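Local structure of Glyoxalase/bleomycin resistance protein/dioxygenase (Nostoc punctiforme PCC 73102, 3KOL) at residues Y35-I40 against T73-F78; S84-D87 against T93-R96; V136-P141 against I146-D151. The protein binds cobalt(II) in a vicinal oxygen chelate fold and may act as a metal-dependent dioxygenase or glyoxalase-like lyase. All coordinates share one frame; numbering follows the deposited sequence.

Interaction 1 (Y35-I40 against T73-F78)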
ATOM      1  N   TYR A  35      -9.677   1.950  15.556  1.00 12.56           N
ATOM      2  CA  TYR A  35     -10.725   2.965  15.601  1.00 14.27           C
ATOM      3  C   TYR A  35     -10.705   3.807  14.323  1.00 13.54           C
ATOM      4  O   TYR A  35     -11.741   4.066  13.709  1.00 13.73           O
ATOM      5  CB  TYR A  35     -10.531   3.878  16.809  1.00 18.16           C
ATOM      6  CG  TYR A  35     -11.762   4.694  17.130  1.00 21.16           C
ATOM      7  CD1 TYR A  35     -12.848   4.121  17.791  1.00 22.69           C
ATOM      8  CD2 TYR A  35     -11.857   6.031  16.743  1.00 24.96           C
ATOM      9  CE1 TYR A  35     -13.999   4.861  18.061  1.00 25.53           C
ATOM     10  CE2 TYR A  35     -13.005   6.779  17.004  1.00 26.33           C
ATOM     11  CZ  TYR A  35     -14.070   6.187  17.664  1.00 26.29           C
ATOM     12  OH  TYR A  35     -15.201   6.924  17.928  1.00 27.88           O
ATOM     13  N   PHE A  36      -9.509   4.231  13.934  1.00 12.85           N
ATOM     14  CA  PHE A  36      -9.315   5.050  12.737  1.00 11.59           C
ATOM     15  C   PHE A  36      -9.781   4.331  11.467  1.00 11.47           C
ATOM     16  O   PHE A  36     -10.664   4.810  10.763  1.00 10.46           O
ATOM     17  CB  PHE A  36      -7.829   5.400  12.608  1.00 10.66           C
ATOM     18  CG  PHE A  36      -7.507   6.319  11.458  1.00 12.63           C
ATOM     19  CD1 PHE A  36      -7.702   7.694  11.569  1.00 13.96           C
ATOM     20  CD2 PHE A  36      -6.966   5.812  10.280  1.00 11.38           C
ATOM     21  CE1 PHE A  36      -7.357   8.550  10.523  1.00 12.62           C
ATOM     22  CE2 PHE A  36      -6.619   6.658   9.225  1.00 12.98           C
ATOM     23  CZ  PHE A  36      -6.812   8.029   9.347  1.00 14.00           C
ATOM     24  N   TYR A  37      -9.179   3.180  11.172  1.00  9.98           N
ATOM     25  CA  TYR A  37      -9.517   2.436   9.962  1.00  9.10           C
ATOM     26  C   TYR A  37     -10.865   1.729   9.965  1.00 10.52           C
ATOM     27  O   TYR A  37     -11.579   1.759   8.968  1.00 10.04           O
ATOM     28  CB  TYR A  37      -8.407   1.423   9.651  1.00  9.35           C
ATOM     29  CG  TYR A  37      -7.115   2.085   9.217  1.00  8.77           C
ATOM     30  CD1 TYR A  37      -7.013   2.699   7.970  1.00  9.38           C
ATOM     31  CD2 TYR A  37      -6.014   2.135  10.067  1.00  8.35           C
ATOM     32  CE1 TYR A  37      -5.843   3.349   7.577  1.00 10.30           C
ATOM     33  CE2 TYR A  37      -4.835   2.788   9.690  1.00 10.46           C
ATOM     34  CZ  TYR A  37      -4.759   3.391   8.441  1.00  8.80           C
ATOM     35  OH  TYR A  37      -3.599   4.038   8.068  1.00  9.42           O
ATOM     36  N   GLY A  38     -11.215   1.097  11.082  1.00 11.16           N
ATOM     37  CA  GLY A  38     -12.479   0.379  11.141  1.00 12.11           C
ATOM     38  C   GLY A  38     -13.702   1.204  11.504  1.00 12.42           C
ATOM     39  O   GLY A  38     -14.724   1.159  10.814  1.00 15.24           O
ATOM     40  N   THR A  39     -13.611   1.970  12.582  1.00 12.66           N
ATOM     41  CA  THR A  39     -14.753   2.757  13.026  1.00 12.45           C
ATOM     42  C   THR A  39     -15.012   4.026  12.226  1.00 12.64           C
ATOM     43  O   THR A  39     -16.124   4.242  11.729  1.00 14.04           O
ATOM     44  CB  THR A  39     -14.615   3.106  14.516  1.00 13.75           C
ATOM     45  OG1 THR A  39     -14.513   1.889  15.271  1.00 16.15           O
ATOM     46  CG2 THR A  39     -15.830   3.895  15.003  1.00 15.34           C
ATOM     47  N   ILE A  40     -13.998   4.871  12.099  1.00 11.74           N
ATOM     48  CA  ILE A  40     -14.161   6.120  11.361  1.00 11.92           C
ATOM     49  C   ILE A  40     -14.203   5.937   9.846  1.00 11.97           C
ATOM     50  O   ILE A  40     -15.143   6.389   9.199  1.00 13.60           O
ATOM     51  CB  ILE A  40     -13.048   7.117  11.718  1.00 10.57           C
ATOM     52  CG1 ILE A  40     -13.135   7.472  13.206  1.00 10.88           C
ATOM     53  CG2 ILE A  40     -13.177   8.373  10.855  1.00 11.03           C
ATOM     54  CD1 ILE A  40     -11.953   8.269  13.732  1.00 12.48           C
ATOM     55  N   THR A  73      -9.251  -6.327  -1.080  1.00 14.93           N
ATOM     56  CA  THR A  73      -7.907  -5.913  -0.676  1.00 12.83           C
ATOM     57  C   THR A  73      -7.832  -5.823   0.843  1.00 13.13           C
ATOM     58  O   THR A  73      -8.720  -5.262   1.494  1.00 11.82           O
ATOM     59  CB  THR A  73      -7.525  -4.545  -1.275  1.00 14.49           C
ATOM     60  OG1 THR A  73      -7.687  -4.586  -2.694  1.00 16.03           O
ATOM     61  CG2 THR A  73      -6.070  -4.210  -0.960  1.00 12.11           C
ATOM     62  N   ILE A  74      -6.759  -6.367   1.404  1.00  9.27           N
ATOM     63  CA  ILE A  74      -6.582  -6.381   2.846  1.00  9.12           C
ATOM     64  C   ILE A  74      -5.595  -5.356   3.377  1.00 11.13           C
ATOM     65  O   ILE A  74      -4.554  -5.098   2.772  1.00 10.08           O
ATOM     66  CB  ILE A  74      -6.109  -7.772   3.328  1.00  9.54           C
ATOM     67  CG1 ILE A  74      -7.146  -8.828   2.945  1.00 10.41           C
ATOM     68  CG2 ILE A  74      -5.897  -7.755   4.845  1.00  8.84           C
ATOM     69  CD1 ILE A  74      -6.671 -10.266   3.131  1.00 15.27           C
ATOM     70  N   LEU A  75      -5.939  -4.777   4.522  1.00 11.18           N
ATOM     71  CA  LEU A  75      -5.074  -3.826   5.210  1.00 10.43           C
ATOM     72  C   LEU A  75      -4.719  -4.536   6.511  1.00 12.53           C
ATOM     73  O   LEU A  75      -5.594  -4.781   7.345  1.00 12.55           O
ATOM     74  CB  LEU A  75      -5.817  -2.521   5.528  1.00 10.08           C
ATOM     75  CG  LEU A  75      -5.041  -1.513   6.385  1.00 11.45           C
ATOM     76  CD1 LEU A  75      -3.826  -1.019   5.614  1.00 10.64           C
ATOM     77  CD2 LEU A  75      -5.944  -0.334   6.762  1.00 11.54           C
ATOM     78  N   ASP A  76      -3.452  -4.902   6.668  1.00 12.82           N
ATOM     79  CA  ASP A  76      -3.003  -5.578   7.881  1.00 14.87           C
ATOM     80  C   ASP A  76      -2.396  -4.564   8.825  1.00 15.32           C
ATOM     81  O   ASP A  76      -1.589  -3.732   8.411  1.00 15.61           O
ATOM     82  CB  ASP A  76      -1.922  -6.634   7.594  1.00 16.44           C
ATOM     83  CG  ASP A  76      -2.447  -7.840   6.850  1.00 23.67           C
ATOM     84  OD1 ASP A  76      -3.624  -8.209   7.043  1.00 26.04           O
ATOM     85  OD2 ASP A  76      -1.658  -8.442   6.085  1.00 24.74           O
ATOM     86  N   LEU A  77      -2.785  -4.635  10.093  1.00 13.41           N
ATOM     87  CA  LEU A  77      -2.233  -3.748  11.098  1.00 13.21           C
ATOM     88  C   LEU A  77      -1.460  -4.633  12.066  1.00 14.37           C
ATOM     89  O   LEU A  77      -2.012  -5.579  12.622  1.00 15.26           O
ATOM     90  CB  LEU A  77      -3.342  -3.000  11.837  1.00 13.78           C
ATOM     91  CG  LEU A  77      -4.283  -2.154  10.978  1.00 12.37           C
ATOM     92  CD1 LEU A  77      -5.285  -1.466  11.886  1.00 12.00           C
ATOM     93  CD2 LEU A  77      -3.494  -1.121  10.175  1.00 13.04           C
ATOM     94  N   PHE A  78      -0.177  -4.335  12.234  1.00 15.54           N
ATOM     95  CA  PHE A  78       0.686  -5.090  13.126  1.00 16.78           C
ATOM     96  C   PHE A  78       1.008  -4.232  14.336  1.00 16.80           C
ATOM     97  O   PHE A  78       1.621  -3.178  14.206  1.00 16.26           O
ATOM     98  CB  PHE A  78       1.978  -5.476  12.397  1.00 19.58           C
ATOM     99  CG  PHE A  78       1.801  -6.595  11.409  1.00 22.06           C
ATOM    100  CD1 PHE A  78       1.875  -7.919  11.827  1.00 24.65           C
ATOM    101  CD2 PHE A  78       1.524  -6.328  10.072  1.00 24.26           C
ATOM    102  CE1 PHE A  78       1.673  -8.964  10.932  1.00 25.74           C
ATOM    103  CE2 PHE A  78       1.318  -7.370   9.163  1.00 24.14           C
ATOM    104  CZ  PHE A  78       1.393  -8.689   9.594  1.00 26.30           C
TER
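Tyr-37 and Leu-75 mark the closest approach of the two backbones, with their CA atoms 9.0 Å apart, so helix and strand meet through side chains alone. Segment 35-40 is the last part of helix 30-40, where the coil widens into a pi-type turn closed by Ile-40 N and Tyr-35 O at 2.9 Å. Residues 74-78 are extended, and their alternation turns Leu-75 and Leu-77 toward the helix.

The Tyr-37 ring does the touching. Leu-75 CD2 lies over one face, 3.7 Å from the ring centroid and 22° off the normal, a CH-pi contact displaced toward CD1, which it approaches to 3.4 Å. Phe-36 CD2 sits over the centre of the opposite face, holding the ring between an aromatic carbon and a methyl. In Leu-75, chi1 (174°) places CG and chi2 (65°) orients the methyls, laying CD2 across the tyrosine at nearly a right angle. Leu-77 comes in obliquely instead, both its methyls being 4.1 Å from Tyr-37 CD2.

The chain has the paired four-stranded mixed sheets, order 1-4-3-2, of the vicinal oxygen chelate fold; here helix 30-40 lies against the sheet containing strand 74-79, an inner strand whose leucines meet it. Leu-25 on strand 17-27 also touches Tyr-37. Tyrosine suits the place because its flat ring offers apolar surface to the leucines while its hydroxyl reaches beyond them. That buried OH is satisfied by a hydrogen bond to Asp-140 OD2, and the side chain also borders Ile-146 of strand 145-150 in the other sheet.

Interaction 2 (S84-D87 against T93-R96)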
ATOM      1  N   SER A  84       9.199   3.158  16.763  1.00 23.73           N
ATOM      2  CA  SER A  84       9.061   4.598  16.608  1.00 24.85           C
ATOM      3  C   SER A  84       8.788   4.929  15.143  1.00 24.78           C
ATOM      4  O   SER A  84       9.090   4.136  14.258  1.00 24.57           O
ATOM      5  CB  SER A  84      10.354   5.306  17.035  1.00 26.55           C
ATOM      6  OG  SER A  84      10.712   4.985  18.371  1.00 29.62           O
ATOM      7  N   PRO A  85       8.190   6.097  14.872  1.00 24.90           N
ATOM      8  CA  PRO A  85       7.929   6.453  13.478  1.00 24.69           C
ATOM      9  C   PRO A  85       9.261   6.926  12.893  1.00 26.09           C
ATOM     10  O   PRO A  85      10.196   7.226  13.643  1.00 22.62           O
ATOM     11  CB  PRO A  85       6.909   7.581  13.602  1.00 24.42           C
ATOM     12  CG  PRO A  85       7.323   8.255  14.882  1.00 24.33           C
ATOM     13  CD  PRO A  85       7.581   7.077  15.791  1.00 24.98           C
ATOM     14  N   PRO A  86       9.381   6.982  11.557  1.00 27.34           N
ATOM     15  CA  PRO A  86      10.653   7.437  10.984  1.00 28.23           C
ATOM     16  C   PRO A  86      11.036   8.820  11.514  1.00 28.76           C
ATOM     17  O   PRO A  86      12.215   9.154  11.615  1.00 28.99           O
ATOM     18  CB  PRO A  86      10.385   7.416   9.477  1.00 29.04           C
ATOM     19  CG  PRO A  86       8.899   7.564   9.378  1.00 29.15           C
ATOM     20  CD  PRO A  86       8.400   6.691  10.499  1.00 27.81           C
ATOM     21  N   ASP A  87      10.024   9.615  11.852  1.00 28.58           N
ATOM     22  CA  ASP A  87      10.212  10.958  12.405  1.00 28.10           C
ATOM     23  C   ASP A  87       8.893  11.341  13.075  1.00 27.36           C
ATOM     24  O   ASP A  87       7.825  11.152  12.498  1.00 24.94           O
ATOM     25  CB  ASP A  87      10.535  11.975  11.303  1.00 27.96           C
ATOM     26  CG  ASP A  87      11.079  13.288  11.857  1.00 30.57           C
ATOM     27  OD1 ASP A  87      12.311  13.394  12.046  1.00 29.97           O
ATOM     28  OD2 ASP A  87      10.275  14.212  12.119  1.00 30.04           O
ATOM     29  N   THR A  93       9.342  14.069   5.124  1.00 22.78           N
ATOM     30  CA  THR A  93       9.279  13.020   4.106  1.00 23.02           C
ATOM     31  C   THR A  93      10.566  12.214   3.899  1.00 22.70           C
ATOM     32  O   THR A  93      11.672  12.702   4.140  1.00 22.45           O
ATOM     33  CB  THR A  93       8.852  13.608   2.745  1.00 23.36           C
ATOM     34  OG1 THR A  93       9.783  14.624   2.349  1.00 24.41           O
ATOM     35  CG2 THR A  93       7.452  14.221   2.845  1.00 23.71           C
ATOM     36  N   PHE A  94      10.398  10.977   3.436  1.00 20.01           N
ATOM     37  CA  PHE A  94      11.508  10.057   3.185  1.00 19.29           C
ATOM     38  C   PHE A  94      11.187   9.241   1.942  1.00 17.42           C
ATOM     39  O   PHE A  94      10.095   9.348   1.389  1.00 16.52           O
ATOM     40  CB  PHE A  94      11.660   9.066   4.344  1.00 21.93           C
ATOM     41  CG  PHE A  94      11.954   9.700   5.673  1.00 23.90           C
ATOM     42  CD1 PHE A  94      13.235  10.144   5.983  1.00 26.33           C
ATOM     43  CD2 PHE A  94      10.950   9.835   6.626  1.00 25.07           C
ATOM     44  CE1 PHE A  94      13.515  10.712   7.232  1.00 25.67           C
ATOM     45  CE2 PHE A  94      11.219  10.401   7.874  1.00 27.19           C
ATOM     46  CZ  PHE A  94      12.506  10.839   8.175  1.00 25.48           C
ATOM     47  N   THR A  95      12.139   8.417   1.514  1.00 17.26           N
ATOM     48  CA  THR A  95      11.896   7.539   0.381  1.00 16.26           C
ATOM     49  C   THR A  95      11.032   6.417   0.962  1.00 15.03           C
ATOM     50  O   THR A  95      10.772   6.402   2.171  1.00 15.28           O
ATOM     51  CB  THR A  95      13.202   6.943  -0.185  1.00 16.90           C
ATOM     52  OG1 THR A  95      13.947   6.325   0.869  1.00 17.65           O
ATOM     53  CG2 THR A  95      14.043   8.031  -0.842  1.00 19.02           C
ATOM     54  N   ARG A  96      10.604   5.491   0.105  1.00 13.28           N
ATOM     55  CA  ARG A  96       9.742   4.364   0.478  1.00 11.20           C
ATOM     56  C   ARG A  96       8.266   4.796   0.494  1.00 11.43           C
ATOM     57  O   ARG A  96       7.892   5.696  -0.256  1.00 11.07           O
ATOM     58  CB  ARG A  96      10.177   3.751   1.821  1.00 10.48           C
ATOM     59  CG  ARG A  96      11.589   3.140   1.768  1.00 11.84           C
ATOM     60  CD  ARG A  96      12.052   2.608   3.127  1.00 13.81           C
ATOM     61  NE  ARG A  96      13.469   2.251   3.108  1.00 13.45           N
ATOM     62  CZ  ARG A  96      14.185   1.931   4.183  1.00 17.90           C
ATOM     63  NH1 ARG A  96      13.621   1.919   5.388  1.00 15.82           N
ATOM     64  NH2 ARG A  96      15.474   1.630   4.052  1.00 16.21           N
TER
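Asp-87 OD2 accepts a hydrogen bond from the backbone N of Asn-89, two residues on, while the CB of the same aspartate rests against the ring of Phe-94. The residue thus divides its work: the carboxylate closes an Asx turn with Asn-89 N and the methylene serves as the apolar surface. A chi1 of -166° swings the carboxylate to the side remote from the residue's own N and carries the charged oxygens beyond the contact, so that CB, 3.8 Å from Phe-94 CE2, is what meets the ring at its edge, near the ring plane.

Pro-86 makes the closer approach. Its CB lies 3.5 Å from Phe-94 CE2 and its CG 4.0 Å from the same carbon, the pyrrolidine crossing the phenyl group at a slant. The carbonyl oxygen of Pro-86 is also 3.8 Å from Phe-94 CZ, which places the outer rim of the ring beside the Pro-86 to Asp-87 peptide. No hydrogen bond joins the two segments. Proline suits the position because its closed ring is a compact hydrocarbon surface on a backbone of restricted phi, and phenylalanine because it can span the 8.3 Å between its own CA and that of Pro-86.

The phenylalanine backbone is tied to the partner molecule, since its O accepts a hydrogen bond from Asn-26 ND2 of the second subunit. Both segments belong to the long connection between strand 74-79 of one sheet and strand 96-104 of the other; at Arg-96 the chain pairs antiparallel with a strand of the second subunit, so this surface loop borders a sheet that continues across the dimer interface.

Interaction 3 (V136-P141 against I146-D151). With CO (cobalt (II) ion), chain C.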
ATOM      1  N   VAL A 136      -8.676  14.339  -0.745  1.00 13.47           N
ATOM      2  CA  VAL A 136      -8.391  14.916   0.560  1.00 13.52           C
ATOM      3  C   VAL A 136      -7.360  14.004   1.220  1.00 14.98           C
ATOM      4  O   VAL A 136      -7.457  12.776   1.128  1.00 15.51           O
ATOM      5  CB  VAL A 136      -9.670  15.016   1.422  1.00 13.80           C
ATOM      6  CG1 VAL A 136     -10.230  13.633   1.703  1.00 14.38           C
ATOM      7  CG2 VAL A 136      -9.366  15.752   2.724  1.00 14.07           C
ATOM      8  N   TYR A 137      -6.363  14.609   1.859  1.00 14.40           N
ATOM      9  CA  TYR A 137      -5.284  13.869   2.509  1.00 15.76           C
ATOM     10  C   TYR A 137      -5.232  14.146   4.003  1.00 15.53           C
ATOM     11  O   TYR A 137      -5.437  15.277   4.445  1.00 16.12           O
ATOM     12  CB  TYR A 137      -3.935  14.262   1.900  1.00 16.37           C
ATOM     13  CG  TYR A 137      -3.862  14.113   0.404  1.00 19.46           C
ATOM     14  CD1 TYR A 137      -3.180  13.044  -0.179  1.00 18.81           C
ATOM     15  CD2 TYR A 137      -4.474  15.044  -0.436  1.00 20.33           C
ATOM     16  CE1 TYR A 137      -3.110  12.910  -1.563  1.00 22.12           C
ATOM     17  CE2 TYR A 137      -4.410  14.917  -1.817  1.00 21.74           C
ATOM     18  CZ  TYR A 137      -3.727  13.853  -2.374  1.00 22.03           C
ATOM     19  OH  TYR A 137      -3.646  13.743  -3.743  1.00 24.55           O
ATOM     20  N   PHE A 138      -4.932  13.108   4.772  1.00 14.42           N
ATOM     21  CA  PHE A 138      -4.847  13.222   6.220  1.00 14.51           C
ATOM     22  C   PHE A 138      -3.973  12.092   6.752  1.00 14.65           C
ATOM     23  O   PHE A 138      -3.828  11.054   6.109  1.00 15.39           O
ATOM     24  CB  PHE A 138      -6.253  13.160   6.828  1.00 12.62           C
ATOM     25  CG  PHE A 138      -7.083  12.014   6.315  1.00 12.86           C
ATOM     26  CD1 PHE A 138      -7.180  10.829   7.035  1.00 11.94           C
ATOM     27  CD2 PHE A 138      -7.753  12.118   5.099  1.00 12.06           C
ATOM     28  CE1 PHE A 138      -7.932   9.760   6.553  1.00 13.14           C
ATOM     29  CE2 PHE A 138      -8.507  11.055   4.604  1.00 12.43           C
ATOM     30  CZ  PHE A 138      -8.597   9.872   5.335  1.00 13.46           C
ATOM     31  N   TYR A 139      -3.385  12.302   7.923  1.00 15.14           N
ATOM     32  CA  TYR A 139      -2.512  11.308   8.543  1.00 16.39           C
ATOM     33  C   TYR A 139      -3.264  10.380   9.488  1.00 16.04           C
ATOM     34  O   TYR A 139      -4.241  10.790  10.124  1.00 14.82           O
ATOM     35  CB  TYR A 139      -1.405  12.014   9.326  1.00 17.87           C
ATOM     36  CG  TYR A 139      -0.508  12.873   8.472  1.00 19.40           C
ATOM     37  CD1 TYR A 139       0.341  12.297   7.529  1.00 21.62           C
ATOM     38  CD2 TYR A 139      -0.512  14.266   8.594  1.00 20.91           C
ATOM     39  CE1 TYR A 139       1.163  13.079   6.730  1.00 21.35           C
ATOM     40  CE2 TYR A 139       0.309  15.059   7.795  1.00 20.09           C
ATOM     41  CZ  TYR A 139       1.143  14.454   6.866  1.00 22.00           C
ATOM     42  OH  TYR A 139       1.960  15.211   6.061  1.00 21.72           O
ATOM     43  N   ASP A 140      -2.808   9.129   9.575  1.00 14.48           N
ATOM     44  CA  ASP A 140      -3.420   8.159  10.479  1.00 15.01           C
ATOM     45  C   ASP A 140      -2.727   8.351  11.830  1.00 14.95           C
ATOM     46  O   ASP A 140      -1.817   9.176  11.936  1.00 14.40           O
ATOM     47  CB  ASP A 140      -3.277   6.720   9.932  1.00 14.97           C
ATOM     48  CG  ASP A 140      -1.896   6.102  10.158  1.00 15.69           C
ATOM     49  OD1 ASP A 140      -0.953   6.780  10.623  1.00 16.51           O
ATOM     50  OD2 ASP A 140      -1.757   4.899   9.852  1.00 16.81           O
ATOM     51  N   PRO A 141      -3.149   7.617  12.878  1.00 16.77           N
ATOM     52  CA  PRO A 141      -2.546   7.751  14.212  1.00 16.67           C
ATOM     53  C   PRO A 141      -1.021   7.705  14.314  1.00 18.81           C
ATOM     54  O   PRO A 141      -0.447   8.283  15.240  1.00 19.45           O
ATOM     55  CB  PRO A 141      -3.203   6.618  15.000  1.00 17.55           C
ATOM     56  CG  PRO A 141      -4.564   6.546  14.385  1.00 18.91           C
ATOM     57  CD  PRO A 141      -4.245   6.633  12.906  1.00 17.31           C
ATOM     58  N   ILE A 146      -2.955   9.146   4.434  1.00 10.24           N
ATOM     59  CA  ILE A 146      -4.055   8.475   3.750  1.00 10.69           C
ATOM     60  C   ILE A 146      -4.740   9.463   2.815  1.00 12.04           C
ATOM     61  O   ILE A 146      -4.874  10.643   3.131  1.00 11.23           O
ATOM     62  CB  ILE A 146      -5.114   7.955   4.750  1.00  9.75           C
ATOM     63  CG1 ILE A 146      -4.475   6.953   5.712  1.00  9.35           C
ATOM     64  CG2 ILE A 146      -6.285   7.308   3.994  1.00  9.34           C
ATOM     65  CD1 ILE A 146      -3.898   5.731   5.020  1.00  9.84           C
ATOM     66  N   GLU A 147      -5.153   8.987   1.650  1.00 10.81           N
ATOM     67  CA  GLU A 147      -5.850   9.837   0.703  1.00 10.68           C
ATOM     68  C   GLU A 147      -7.193   9.208   0.395  1.00 11.95           C
ATOM     69  O   GLU A 147      -7.298   7.994   0.272  1.00 12.29           O
ATOM     70  CB  GLU A 147      -5.056   9.970  -0.603  1.00 10.56           C
ATOM     71  CG  GLU A 147      -5.837  10.611  -1.761  1.00 13.16           C
ATOM     72  CD  GLU A 147      -5.064  10.588  -3.070  1.00 14.23           C
ATOM     73  OE1 GLU A 147      -3.865  10.254  -3.034  1.00 14.10           O
ATOM     74  OE2 GLU A 147      -5.650  10.923  -4.128  1.00 13.81           O
ATOM     75  N   ILE A 148      -8.233  10.025   0.332  1.00 11.72           N
ATOM     76  CA  ILE A 148      -9.544   9.531  -0.061  1.00 11.25           C
ATOM     77  C   ILE A 148      -9.805  10.320  -1.333  1.00 11.74           C
ATOM     78  O   ILE A 148      -9.684  11.540  -1.337  1.00 13.27           O
ATOM     79  CB  ILE A 148     -10.640   9.824   0.991  1.00 11.14           C
ATOM     80  CG1 ILE A 148     -10.443   8.908   2.206  1.00 11.57           C
ATOM     81  CG2 ILE A 148     -12.026   9.597   0.371  1.00 12.19           C
ATOM     82  CD1 ILE A 148     -11.500   9.083   3.311  1.00 11.33           C
ATOM     83  N   ARG A 149     -10.122   9.626  -2.419  1.00 13.26           N
ATOM     84  CA  ARG A 149     -10.364  10.301  -3.684  1.00 14.68           C
ATOM     85  C   ARG A 149     -11.517   9.686  -4.451  1.00 15.77           C
ATOM     86  O   ARG A 149     -11.934   8.563  -4.169  1.00 15.38           O
ATOM     87  CB  ARG A 149      -9.086  10.282  -4.530  1.00 16.97           C
ATOM     88  CG  ARG A 149      -8.497   8.887  -4.763  1.00 18.36           C
ATOM     89  CD  ARG A 149      -9.255   8.145  -5.855  1.00 21.56           C
ATOM     90  NE  ARG A 149      -9.037   8.762  -7.163  1.00 24.13           N
ATOM     91  CZ  ARG A 149      -9.793   8.536  -8.233  1.00 27.04           C
ATOM     92  NH1 ARG A 149     -10.827   7.708  -8.161  1.00 27.76           N
ATOM     93  NH2 ARG A 149      -9.519   9.144  -9.379  1.00 27.77           N
ATOM     94  N   CYS A 150     -12.046  10.435  -5.413  1.00 16.95           N
ATOM     95  CA  CYS A 150     -13.155   9.949  -6.226  1.00 18.50           C
ATOM     96  C   CYS A 150     -13.002  10.438  -7.660  1.00 19.58           C
ATOM     97  O   CYS A 150     -12.289  11.404  -7.922  1.00 18.20           O
ATOM     98  CB  CYS A 150     -14.492  10.448  -5.667  1.00 18.92           C
ATOM     99  SG  CYS A 150     -14.702  12.242  -5.784  1.00 22.43           S
ATOM    100  N   ASP A 151     -13.668   9.754  -8.581  1.00 25.15           N
ATOM    101  CA  ASP A 151     -13.636  10.122  -9.990  1.00 31.34           C
ATOM    102  C   ASP A 151     -14.546  11.329 -10.204  1.00 35.31           C
ATOM    103  O   ASP A 151     -15.146  11.841  -9.256  1.00 35.75           O
ATOM    104  CB  ASP A 151     -14.147   8.962 -10.846  1.00 33.34           C
ATOM    105  CG  ASP A 151     -13.303   7.721 -10.708  1.00 35.69           C
ATOM    106  OD1 ASP A 151     -12.063   7.832 -10.815  1.00 35.31           O
ATOM    107  OD2 ASP A 151     -13.886   6.637 -10.501  1.00 37.63           O
TER
HETATM  108 CO    CO C 302      -2.327   9.969  -4.476  1.00 15.31          CO
HETATM  109  O   HOH W   1      -1.723  11.910  -4.381  1.00 25.40           O
HETATM  110  O   HOH W   2      -3.612  10.961  -5.992  1.00 12.12           O
HETATM  111  O   HOH W   3      -0.786  10.091  -6.054  1.00 15.30           O
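Tyr-137 and Glu-147 stand side by side on one face of an antiparallel hairpin and point the same way, their ring and carboxylate planes 42° apart. They form a non-hydrogen-bonded pair, whose closely spaced CA atoms, 4.5 Å apart, favour such contact. Glu-147 CG lies over the tyrosine face, 4.0 Å from the ring centroid, in a CH-pi contact. Turned from its own N by a chi1 of 168° and extended beyond CG, the glutamate runs alongside the ring, long enough to carry an anionic oxygen, OE1, to the cobalt ion at 2.1 Å.

Tyrosine combines an apolar face with a hydroxyl for a bound water: its OH is hydrogen-bonded at 2.7 Å to water 1, itself a cobalt ligand. Water 2, another ligand, donates to Glu-147 OE2 at 2.8 Å. One carboxylate oxygen therefore binds the metal while the other steadies a metal-bound water, and Tyr-137 acts as a second-shell group. His-99 and, from the second subunit, His-22 complete the site, placing it at the dimer interface.

Branched residues and a phenylalanine fill the buried opposite face with hydrocarbon. Phe-138, with CG between the backbone N and carbonyl carbon (chi1 49°), swings its ring across to the neighbouring strand. Ile-146 CB packs over its face, whereas the Ile-148 side chain comes to its edge, CD1 lying 3.6 Å from Phe-138 CZ. Val-136 and Ile-148, a hydrogen-bonded pair, lie side by side and point the same way, Val-136 CG1 meeting Ile-148 CB.

Strand 134-139 is flanked on its other edge by strand 123-129, and strand 145-150 by strand 96-104; helix 109-118 covers Val-136 and Phe-138, and helix 30-40 reaches Ile-146.

Overall arrangement
Interactions 1 and 3 are buried and touch each other, whereas interaction 2 lies at the surface, its centre about 16 Å from that of the chain. Interaction 1 joins a helix to the first sheet through an aromatic ring and leucines; interaction 3 joins two neighbouring strands of the second sheet, adding backbone hydrogen bonds and a metal ligand to apolar packing. Phe-36 from 35-40 packs on Phe-138 from 136-141, so the two cores are continuous. Interaction 2 shares no element with them: it lies within the connection between the two sheets, as a small proline–phenylalanine contact, about 6 Å from interaction 3 at the nearest atoms. All three touch the second subunit.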